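Coenzyme Q-binding protein COQ10 START domain-containing protein (Thermus thermophilus, PDB 2D4R) is of unknown function but probably binds a lipid or similar hydrophobic ligand, as a putative member of the START domain superfamily. Local coordinates at residues A[15-20]-A[140-145]; A[22-27]-A[66-71]; A[73-78]-A[89-94]; A[102-107]-A[133-138]. One frame throughout, in Å; residues are numbered along the deposited sequence.

Contact 1 joins two helices, contact 3 pairs two strands of the seven-stranded antiparallel sheet, and contacts 2 and 4 lay helical segments on it, consistent with the helix-grip fold of START relatives. Along the chain contact 1, on helices 14-22 and 120-144, brackets the others, and contacts 2, 3 and 4 follow in series. Contacts 2 and 3 lie closest, centres about 9 Å apart, on adjacent strands 58-69 and 74-82; contacts 1 and 3 are about 15 Å apart. Contact 4 shares helix 120-144 with contact 1 and borders contact 3. V17, packed on F93, V102 and L138, and the R141-D23 salt bridge connect the sites, so helices and sheet share one continuous core, as expected of this fold.

Contact 1: A[15-20]-A[140-145]; sequences ERVYRL and ERVLAA
Helix 14-22 lies across the last turns of helix 120-144, the long C-terminal helix expected of a helix-grip (START-like) fold. The short axes pass 9.9 Å apart at 109°, steep enough that a few side chains carry the whole interface. L20 is the main bump. Its CG is anti to the carbonyl carbon, which directs the two methyl branches at the other helix, where R141, V142 and A145 form a shallow three-sided hollow. L20 CD1 fills the side formed by V142, 3.6 Å from V142 CG2 and just as near that residue's CA. CD2 fills the other side: L20 CD2 lies 4.0 Å from A145 CB and rests over one face of the R141 guanidinium, 3.8 Å above its plane and off-centre. The arginine can present that face because its chain bends at chi2 (-47°) and again at chi3, crossing the leucine at about a right angle. One turn earlier the fit is looser, with V17 CG1 4.4 Å from V142 CG2; beyond these segments V142 also touches I10 and A12. The polar end of R141 has its own partner: NH2 forms a salt bridge with D23. A water links the two helices beside the leucine: it donates to L20 O at 2.5 Å and, lying in the guanidinium plane at its edge, accepts from R141 NE at 2.9 Å.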
# COMPACT_ATOMS: atom_id res chain seq x y z
N GLU A 15 8.93 -13.52 6.28
CA GLU A 15 10.09 -12.64 6.33
C GLU A 15 10.45 -12.18 4.92
O GLU A 15 10.88 -11.04 4.72
CB GLU A 15 11.29 -13.35 6.96
CG GLU A 15 12.52 -12.44 7.07
CD GLU A 15 13.27 -12.59 8.38
OE1 GLU A 15 13.41 -13.74 8.87
OE2 GLU A 15 13.72 -11.56 8.92
N ARG A 16 10.27 -13.07 3.95
CA ARG A 16 10.63 -12.76 2.57
C ARG A 16 9.58 -11.83 1.96
O ARG A 16 9.93 -10.85 1.31
CB ARG A 16 10.73 -14.05 1.75
CG ARG A 16 11.18 -13.87 0.30
CD ARG A 16 11.39 -15.24 -0.37
NE ARG A 16 12.17 -16.12 0.50
CZ ARG A 16 12.13 -17.45 0.47
NH1 ARG A 16 12.89 -18.14 1.31
NH2 ARG A 16 11.33 -18.09 -0.37
N VAL A 17 8.31 -12.13 2.18
CA VAL A 17 7.24 -11.27 1.68
C VAL A 17 7.35 -9.88 2.31
O VAL A 17 7.19 -8.86 1.63
CB VAL A 17 5.84 -11.88 2.00
CG1 VAL A 17 4.72 -11.00 1.43
CG2 VAL A 17 5.76 -13.30 1.42
N TYR A 18 7.65 -9.84 3.60
CA TYR A 18 7.81 -8.58 4.30
C TYR A 18 8.95 -7.77 3.68
O TYR A 18 8.79 -6.58 3.42
CB TYR A 18 8.10 -8.85 5.78
CG TYR A 18 8.56 -7.64 6.56
CD1 TYR A 18 9.91 -7.41 6.79
CD2 TYR A 18 7.64 -6.73 7.10
CE1 TYR A 18 10.34 -6.31 7.54
CE2 TYR A 18 8.06 -5.64 7.84
CZ TYR A 18 9.40 -5.43 8.06
OH TYR A 18 9.82 -4.35 8.80
N ARG A 19 10.09 -8.41 3.42
CA ARG A 19 11.27 -7.68 2.93
C ARG A 19 11.07 -7.14 1.52
O ARG A 19 11.54 -6.07 1.18
CB ARG A 19 12.52 -8.56 2.95
CG ARG A 19 13.46 -8.33 4.14
CD ARG A 19 14.02 -6.89 4.19
NE ARG A 19 15.45 -6.81 3.91
CZ ARG A 19 16.20 -5.72 4.06
NH1 ARG A 19 17.50 -5.75 3.78
NH2 ARG A 19 15.66 -4.59 4.51
N LEU A 20 10.37 -7.91 0.69
CA LEU A 20 10.07 -7.49 -0.67
C LEU A 20 9.05 -6.36 -0.73
O LEU A 20 9.06 -5.56 -1.67
CB LEU A 20 9.55 -8.68 -1.47
CG LEU A 20 10.62 -9.71 -1.81
CD1 LEU A 20 9.96 -10.97 -2.35
CD2 LEU A 20 11.59 -9.10 -2.82
N GLU A 140 3.12 -10.70 -7.25
CA GLU A 140 3.84 -10.80 -8.50
C GLU A 140 5.29 -10.39 -8.34
O GLU A 140 6.14 -10.74 -9.16
CB GLU A 140 3.16 -9.94 -9.56
CG GLU A 140 1.76 -10.42 -9.90
CD GLU A 140 1.11 -9.59 -10.99
OE1 GLU A 140 1.34 -8.36 -10.99
OE2 GLU A 140 0.38 -10.16 -11.83
N ARG A 141 5.58 -9.62 -7.29
CA ARG A 141 6.95 -9.25 -7.00
C ARG A 141 7.63 -10.48 -6.44
O ARG A 141 8.73 -10.85 -6.85
CB ARG A 141 6.99 -8.13 -5.95
CG ARG A 141 8.04 -7.05 -6.18
CD ARG A 141 9.41 -7.60 -6.50
NE ARG A 141 10.48 -6.82 -5.87
CZ ARG A 141 11.78 -6.94 -6.17
NH1 ARG A 141 12.17 -7.81 -7.09
NH2 ARG A 141 12.68 -6.22 -5.53
N VAL A 142 6.95 -11.13 -5.50
CA VAL A 142 7.54 -12.22 -4.73
C VAL A 142 7.82 -13.41 -5.63
O VAL A 142 8.84 -14.09 -5.47
CB VAL A 142 6.61 -12.64 -3.55
CG1 VAL A 142 7.21 -13.79 -2.79
CG2 VAL A 142 6.41 -11.46 -2.60
N LEU A 143 6.92 -13.67 -6.58
CA LEU A 143 7.16 -14.66 -7.63
C LEU A 143 8.33 -14.28 -8.54
O LEU A 143 9.18 -15.12 -8.85
CB LEU A 143 5.90 -14.86 -8.46
CG LEU A 143 6.07 -15.57 -9.80
CD1 LEU A 143 6.68 -16.95 -9.58
CD2 LEU A 143 4.71 -15.68 -10.50
N ALA A 144 8.37 -13.03 -8.98
CA ALA A 144 9.45 -12.57 -9.85
C ALA A 144 10.80 -12.74 -9.17
O ALA A 144 11.72 -13.32 -9.75
CB ALA A 144 9.26 -11.11 -10.20
N ALA A 145 10.93 -12.23 -7.95
CA ALA A 145 12.19 -12.31 -7.23
C ALA A 145 12.53 -13.74 -6.76
O ALA A 145 13.63 -13.99 -6.29
CB ALA A 145 12.16 -11.37 -6.05
O HOH W 1 10.27 -4.84 -3.74

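Contact 2: A[22-27]-A[66-71]; sequences KDLEGL and EEWDDE
The indole of W68 and the start of the K22 side chain form the close-fitting half of this contact. K22 CG sits over the centre of the six-membered ring, 3.7 Å from the W68 centroid and 15° off the normal, a CH-pi contact; K22 CA comes down on the same face, 3.4 Å from W68 CH2. At the ring edge, L24 CD2 approaches W68 CZ2 at 4.2 Å. The other branch of that leucine meets a carboxylate tip to tip, with L24 CD1 3.5 Å from E66 OE1, an oxygen satisfied by the hydroxyls of S49 and T47. Thus the junction of helices 14-22 and 24-27 is laid on strand 58-69 of the START-like sheet. D23 makes the turn between the helices: it is the centre of an inverse gamma turn and the N-cap of helix 24-27, its OD1 accepting from G26 N at 3.1 Å with the donor above the carboxylate plane. The exposed end is much looser. Beyond the ring the lysine runs on fully extended, from chi1 -179° outward, and K22 NZ reaches D70 OD2 at 3.3 Å in a salt bridge whose hydrogen bond is weak. D70 OD2 is also hydrogen-bonded to Y18 OH, while R19 brings a second positive charge near the ammonium.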
# COMPACT_ATOMS: atom_id res chain seq x y z
N LYS A 22 8.98 -4.07 1.58
CA LYS A 22 9.68 -2.95 2.18
C LYS A 22 10.52 -2.21 1.15
O LYS A 22 10.74 -1.01 1.26
CB LYS A 22 10.57 -3.44 3.32
CG LYS A 22 11.33 -2.34 4.03
CD LYS A 22 12.31 -2.93 5.00
CE LYS A 22 13.27 -1.87 5.51
NZ LYS A 22 14.11 -2.43 6.60
N ASP A 23 10.99 -2.95 0.15
CA ASP A 23 11.70 -2.35 -0.97
C ASP A 23 10.67 -1.82 -1.95
O ASP A 23 10.39 -2.45 -2.98
CB ASP A 23 12.57 -3.40 -1.67
CG ASP A 23 13.17 -2.90 -2.98
OD1 ASP A 23 13.30 -1.67 -3.15
OD2 ASP A 23 13.52 -3.74 -3.82
N LEU A 24 10.11 -0.66 -1.61
CA LEU A 24 8.99 -0.09 -2.35
C LEU A 24 9.37 0.14 -3.81
O LEU A 24 8.56 -0.08 -4.71
CB LEU A 24 8.56 1.23 -1.72
CG LEU A 24 8.12 1.19 -0.26
CD1 LEU A 24 7.86 2.61 0.25
CD2 LEU A 24 6.89 0.36 -0.16
N GLU A 25 10.59 0.57 -4.04
CA GLU A 25 10.97 0.92 -5.39
C GLU A 25 11.09 -0.33 -6.26
O GLU A 25 10.77 -0.29 -7.45
CB GLU A 25 12.26 1.72 -5.37
CG GLU A 25 12.09 3.04 -4.65
CD GLU A 25 13.18 4.02 -4.96
OE1 GLU A 25 14.31 3.56 -5.22
OE2 GLU A 25 12.92 5.24 -4.95
N GLY A 26 11.51 -1.44 -5.66
CA GLY A 26 11.50 -2.71 -6.35
C GLY A 26 10.09 -3.24 -6.54
O GLY A 26 9.82 -4.03 -7.45
N LEU A 27 9.17 -2.81 -5.68
CA LEU A 27 7.79 -3.27 -5.75
C LEU A 27 7.05 -2.50 -6.84
O LEU A 27 6.13 -3.02 -7.47
CB LEU A 27 7.09 -3.03 -4.40
CG LEU A 27 6.04 -4.02 -3.89
CD1 LEU A 27 5.42 -3.45 -2.62
CD2 LEU A 27 4.98 -4.27 -4.92
N GLU A 66 6.27 5.69 6.17
CA GLU A 66 6.09 4.34 6.70
C GLU A 66 7.12 4.00 7.77
O GLU A 66 8.31 4.28 7.63
CB GLU A 66 6.14 3.30 5.57
CG GLU A 66 7.17 3.55 4.50
CD GLU A 66 6.58 4.22 3.28
OE1 GLU A 66 7.28 5.04 2.65
OE2 GLU A 66 5.41 3.93 2.95
N GLU A 67 6.62 3.42 8.85
CA GLU A 67 7.46 2.94 9.93
C GLU A 67 7.48 1.43 9.82
O GLU A 67 6.41 0.78 9.81
CB GLU A 67 6.86 3.36 11.28
CG GLU A 67 7.79 3.21 12.47
CD GLU A 67 7.07 3.39 13.80
OE1 GLU A 67 5.93 2.88 13.95
OE2 GLU A 67 7.65 4.05 14.70
N TRP A 68 8.69 0.88 9.71
CA TRP A 68 8.89 -0.54 9.47
C TRP A 68 9.27 -1.25 10.76
O TRP A 68 10.21 -0.85 11.45
CB TRP A 68 9.98 -0.73 8.41
CG TRP A 68 9.59 -0.23 7.04
CD1 TRP A 68 9.96 0.95 6.46
CD2 TRP A 68 8.71 -0.87 6.10
NE1 TRP A 68 9.37 1.09 5.23
CE2 TRP A 68 8.60 -0.01 4.98
CE3 TRP A 68 8.00 -2.08 6.10
CZ2 TRP A 68 7.81 -0.33 3.86
CZ3 TRP A 68 7.21 -2.40 4.99
CH2 TRP A 68 7.13 -1.52 3.88
N ASP A 69 8.53 -2.30 11.09
CA ASP A 69 8.82 -3.11 12.25
C ASP A 69 9.43 -4.45 11.83
O ASP A 69 8.72 -5.44 11.63
CB ASP A 69 7.55 -3.32 13.05
CG ASP A 69 7.80 -4.01 14.36
OD1 ASP A 69 8.86 -4.66 14.49
OD2 ASP A 69 6.94 -3.90 15.26
N ASP A 70 10.76 -4.47 11.70
CA ASP A 70 11.48 -5.64 11.21
C ASP A 70 11.28 -6.84 12.12
O ASP A 70 11.15 -7.96 11.65
CB ASP A 70 12.98 -5.33 11.11
CG ASP A 70 13.30 -4.24 10.08
OD1 ASP A 70 14.04 -3.29 10.43
OD2 ASP A 70 12.82 -4.35 8.93
N GLU A 71 11.27 -6.61 13.43
CA GLU A 71 11.09 -7.68 14.40
C GLU A 71 9.82 -8.48 14.17
O GLU A 71 9.85 -9.71 14.07
CB GLU A 71 11.07 -7.10 15.81
CG GLU A 71 12.41 -7.08 16.48
CD GLU A 71 12.56 -8.21 17.45
OE1 GLU A 71 11.93 -8.14 18.52
OE2 GLU A 71 13.28 -9.18 17.13

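Contact 3: A[73-78]-A[89-94]; sequences LRNRFF and GTWVFL
Strands 74-82 and 86-95 run antiparallel, their local axes 4.7 Å apart at 167°, with N75-W91 and F77-G89 as hydrogen-bonded pairs alternating with the non-hydrogen-bonded pairs R74-V92 and R76-T90. The bond N75 N to W91 O, at 2.9 Å, lies nearly along the C=O axis; F93 N adds one to L73 O where strand 74-82 begins. On the face carrying N75, F77 and W91, the phenyl ring of F77 folds back over its partner. Its CG takes the crowded position between backbone N and carbonyl carbon (chi1 66°), which lays the ring on the glycine backbone, G89 N standing 3.5 Å above the ring centre. A CB at G89 would be tight against this ring, and the backbone angles of G89 by themselves call for glycine. F77 CE1 also meets W91 CD1 at 3.6 Å, the two rings being oblique, with planes 67° apart. An alanine in place of this phenylalanine would lack the ring, and would probably lose the cover over the G89 peptide and the contact with the indole. N75 lies alongside W91, its OD1 3.2 Å from W91 CD1, while its ND2 bonds weakly to E67 O. On the other face R74 and V92 lie side by side, R74 CD 4.0 Å from V92 CG1, as do R76 and T90. This hairpin is flanked in the sheet by strands 58-69 and 100-109; over the face carrying W91, that indole packs on L134, L135 and L138 of helix 120-144, and F93 on V17 and A21 of helix 14-22.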
# COMPACT_ATOMS: atom_id res chain seq x y z
N LEU A 73 7.54 -8.09 11.63
CA LEU A 73 7.06 -8.14 10.24
C LEU A 73 5.76 -7.37 10.02
O LEU A 73 4.81 -7.90 9.43
CB LEU A 73 6.86 -9.59 9.81
CG LEU A 73 8.08 -10.51 9.84
CD1 LEU A 73 7.67 -11.92 9.41
CD2 LEU A 73 9.16 -9.97 8.94
N ARG A 74 5.72 -6.13 10.51
CA ARG A 74 4.59 -5.23 10.32
C ARG A 74 5.11 -3.86 9.92
O ARG A 74 6.28 -3.53 10.15
CB ARG A 74 3.77 -5.04 11.60
CG ARG A 74 3.53 -6.21 12.52
CD ARG A 74 2.46 -5.78 13.54
NE ARG A 74 2.38 -6.67 14.70
CZ ARG A 74 2.65 -6.30 15.94
NH1 ARG A 74 3.03 -5.06 16.22
NH2 ARG A 74 2.55 -7.18 16.93
N ASN A 75 4.23 -3.04 9.35
CA ASN A 75 4.56 -1.67 9.04
C ASN A 75 3.36 -0.78 9.38
O ASN A 75 2.23 -1.24 9.41
CB ASN A 75 4.90 -1.56 7.56
CG ASN A 75 4.46 -0.25 6.95
OD1 ASN A 75 3.40 -0.16 6.33
ND2 ASN A 75 5.28 0.78 7.12
N ARG A 76 3.62 0.49 9.68
CA ARG A 76 2.57 1.49 9.81
C ARG A 76 2.89 2.66 8.89
O ARG A 76 4.05 3.05 8.76
CB ARG A 76 2.49 2.00 11.25
CG ARG A 76 1.44 1.34 12.10
CD ARG A 76 1.66 1.64 13.58
NE ARG A 76 1.20 0.52 14.40
CZ ARG A 76 -0.05 0.09 14.44
NH1 ARG A 76 -0.38 -0.93 15.21
NH2 ARG A 76 -0.98 0.68 13.70
N PHE A 77 1.87 3.22 8.25
CA PHE A 77 2.09 4.35 7.35
C PHE A 77 1.04 5.44 7.52
O PHE A 77 -0.07 5.18 7.96
CB PHE A 77 2.14 3.86 5.88
CG PHE A 77 0.84 3.30 5.38
CD1 PHE A 77 0.49 1.98 5.63
CD2 PHE A 77 -0.04 4.10 4.65
CE1 PHE A 77 -0.72 1.46 5.18
CE2 PHE A 77 -1.25 3.58 4.19
CZ PHE A 77 -1.58 2.25 4.46
N PHE A 78 1.41 6.66 7.17
CA PHE A 78 0.54 7.81 7.35
C PHE A 78 0.99 8.86 6.34
O PHE A 78 2.18 9.01 6.10
CB PHE A 78 0.68 8.31 8.81
CG PHE A 78 -0.10 9.57 9.14
CD1 PHE A 78 -1.31 9.50 9.84
CD2 PHE A 78 0.39 10.83 8.80
CE1 PHE A 78 -2.02 10.66 10.19
CE2 PHE A 78 -0.32 12.00 9.15
CZ PHE A 78 -1.52 11.91 9.84
N GLY A 89 -2.59 3.46 7.60
CA GLY A 89 -2.96 2.08 7.81
C GLY A 89 -1.78 1.19 8.17
O GLY A 89 -0.76 1.66 8.65
N THR A 90 -1.92 -0.09 7.92
CA THR A 90 -0.88 -1.02 8.29
C THR A 90 -0.77 -2.08 7.21
O THR A 90 -1.76 -2.42 6.58
CB THR A 90 -1.20 -1.71 9.62
OG1 THR A 90 -2.39 -2.48 9.46
CG2 THR A 90 -1.41 -0.67 10.73
N TRP A 91 0.45 -2.55 6.98
CA TRP A 91 0.69 -3.83 6.32
C TRP A 91 1.17 -4.81 7.40
O TRP A 91 2.11 -4.53 8.14
CB TRP A 91 1.79 -3.71 5.26
CG TRP A 91 1.51 -2.74 4.12
CD1 TRP A 91 1.27 -1.39 4.22
CD2 TRP A 91 1.55 -3.03 2.71
NE1 TRP A 91 1.17 -0.83 2.98
CE2 TRP A 91 1.34 -1.81 2.03
CE3 TRP A 91 1.75 -4.19 1.97
CZ2 TRP A 91 1.33 -1.72 0.64
CZ3 TRP A 91 1.73 -4.11 0.58
CH2 TRP A 91 1.53 -2.88 -0.07
N VAL A 92 0.51 -5.96 7.50
CA VAL A 92 0.98 -7.01 8.40
C VAL A 92 1.13 -8.33 7.65
O VAL A 92 0.39 -8.62 6.71
CB VAL A 92 0.02 -7.22 9.61
CG1 VAL A 92 -0.05 -5.93 10.45
CG2 VAL A 92 -1.39 -7.65 9.12
N PHE A 93 2.12 -9.11 8.06
CA PHE A 93 2.48 -10.32 7.34
C PHE A 93 2.41 -11.48 8.31
O PHE A 93 3.24 -11.63 9.20
CB PHE A 93 3.88 -10.16 6.74
CG PHE A 93 4.01 -8.94 5.86
CD1 PHE A 93 4.03 -7.66 6.42
CD2 PHE A 93 4.08 -9.06 4.47
CE1 PHE A 93 4.11 -6.53 5.61
CE2 PHE A 93 4.17 -7.94 3.66
CZ PHE A 93 4.18 -6.67 4.23
N LEU A 94 1.39 -12.30 8.12
CA LEU A 94 1.07 -13.35 9.08
C LEU A 94 1.43 -14.73 8.52
O LEU A 94 1.29 -14.98 7.32
CB LEU A 94 -0.42 -13.31 9.40
CG LEU A 94 -1.02 -11.96 9.78
CD1 LEU A 94 -2.55 -12.07 9.81
CD2 LEU A 94 -0.48 -11.51 11.13

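Contact 4: A[102-107]-A[133-138]; sequences VVLTLT and SLLKGL
L135 is the principal side chain that helix 120-144 lowers onto strand 100-109. From CB, the chain leaves with CG anti to the carbonyl carbon (chi1 -72°), and an extended chi2 of -166° carries the fork to the strand. CG is the first atom to arrive, 4.2 Å from L104 CB. The fork then divides: L135 CD1 settles against the backbone, 3.8 Å from V102 O, whereas L135 CD2 presses on V102 CG1 at 3.6 Å. The same CD2 lies 4.0 Å from L104 CB, so the leucine tip occupies the notch between two strand residues, V102 and L104, that are two apart and both direct their side chains at the helix. An alanine here would lack CG and both branches, and would probably lose the packing on V102 and L104, the larger part of what the helix contributes here. In the helix-grip topology of START-like proteins the C-terminal helix packs against the curved sheet, and here helix and strand run at 151° to each other, with local axes 9.6 Å apart. Two further helix residues widen the apolar patch. L104, whose CG is anti to the backbone N, extends its CD2 to L134 CB at 4.2 Å. At the other end, V102 CG1 faces L138 CD2 at a looser 4.3 Å. All five side chains are buried. Next to them, L104 touches W91 of the adjoining strand 86-95, V102 touches F93, and V17 of helix 14-22 packs on both V102 and L138.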
# COMPACT_ATOMS: atom_id res chain seq x y z
N VAL A 102 -1.03 -11.86 3.90
CA VAL A 102 -0.77 -10.43 3.97
C VAL A 102 -2.08 -9.67 4.16
O VAL A 102 -3.05 -9.87 3.42
CB VAL A 102 -0.06 -9.92 2.69
CG1 VAL A 102 0.20 -8.43 2.79
CG2 VAL A 102 1.27 -10.65 2.52
N VAL A 103 -2.10 -8.80 5.17
CA VAL A 103 -3.28 -8.00 5.46
C VAL A 103 -2.98 -6.51 5.35
O VAL A 103 -2.08 -5.99 6.01
CB VAL A 103 -3.82 -8.28 6.87
CG1 VAL A 103 -5.16 -7.58 7.05
CG2 VAL A 103 -3.93 -9.77 7.09
N LEU A 104 -3.74 -5.83 4.50
CA LEU A 104 -3.52 -4.40 4.26
C LEU A 104 -4.76 -3.60 4.65
O LEU A 104 -5.84 -3.78 4.07
CB LEU A 104 -3.19 -4.16 2.79
CG LEU A 104 -3.05 -2.71 2.34
CD1 LEU A 104 -2.06 -1.98 3.24
CD2 LEU A 104 -2.59 -2.67 0.89
N THR A 105 -4.60 -2.71 5.61
CA THR A 105 -5.71 -1.93 6.14
C THR A 105 -5.44 -0.46 5.87
O THR A 105 -4.36 0.06 6.20
CB THR A 105 -5.83 -2.14 7.66
OG1 THR A 105 -5.74 -3.54 7.94
CG2 THR A 105 -7.14 -1.60 8.18
N LEU A 106 -6.43 0.22 5.29
CA LEU A 106 -6.27 1.61 4.85
C LEU A 106 -7.45 2.50 5.27
O LEU A 106 -8.58 2.34 4.81
CB LEU A 106 -6.12 1.65 3.33
CG LEU A 106 -6.06 3.01 2.65
CD1 LEU A 106 -4.94 3.87 3.23
CD2 LEU A 106 -5.85 2.81 1.17
N THR A 107 -7.16 3.46 6.15
CA THR A 107 -8.12 4.50 6.48
C THR A 107 -7.77 5.74 5.67
O THR A 107 -6.64 6.21 5.71
CB THR A 107 -8.07 4.85 7.98
OG1 THR A 107 -8.48 3.71 8.73
CG2 THR A 107 -8.94 6.07 8.29
N SER A 133 -5.15 -4.49 -5.36
CA SER A 133 -4.15 -4.51 -6.42
C SER A 133 -2.74 -4.31 -5.90
O SER A 133 -1.78 -4.85 -6.44
CB SER A 133 -4.44 -3.43 -7.46
OG SER A 133 -4.07 -2.16 -6.97
N LEU A 134 -2.60 -3.52 -4.84
CA LEU A 134 -1.29 -3.35 -4.23
C LEU A 134 -0.80 -4.71 -3.76
O LEU A 134 0.39 -5.00 -3.79
CB LEU A 134 -1.34 -2.35 -3.06
CG LEU A 134 -1.34 -0.85 -3.41
CD1 LEU A 134 -1.21 -0.02 -2.15
CD2 LEU A 134 -0.19 -0.53 -4.35
N LEU A 135 -1.73 -5.56 -3.34
CA LEU A 135 -1.38 -6.87 -2.80
C LEU A 135 -1.16 -7.93 -3.88
O LEU A 135 -0.33 -8.82 -3.73
CB LEU A 135 -2.46 -7.36 -1.85
CG LEU A 135 -2.59 -6.67 -0.50
CD1 LEU A 135 -3.47 -7.54 0.39
CD2 LEU A 135 -1.23 -6.48 0.13
N LYS A 136 -1.92 -7.84 -4.96
CA LYS A 136 -1.73 -8.75 -6.08
C LYS A 136 -0.41 -8.41 -6.77
O LYS A 136 0.29 -9.28 -7.28
CB LYS A 136 -2.90 -8.63 -7.06
CG LYS A 136 -2.87 -9.61 -8.22
CD LYS A 136 -2.15 -9.02 -9.42
CE LYS A 136 -2.30 -9.92 -10.62
NZ LYS A 136 -3.72 -10.30 -10.82
N GLY A 137 -0.07 -7.12 -6.76
CA GLY A 137 1.22 -6.70 -7.28
C GLY A 137 2.37 -7.18 -6.41
O GLY A 137 3.45 -7.46 -6.93
N LEU A 138 2.16 -7.29 -5.11
CA LEU A 138 3.20 -7.82 -4.22
C LEU A 138 3.38 -9.32 -4.46
O LEU A 138 4.50 -9.83 -4.43
CB LEU A 138 2.87 -7.53 -2.74
CG LEU A 138 3.63 -8.33 -1.66
CD1 LEU A 138 5.12 -8.12 -1.83
CD2 LEU A 138 3.19 -7.89 -0.26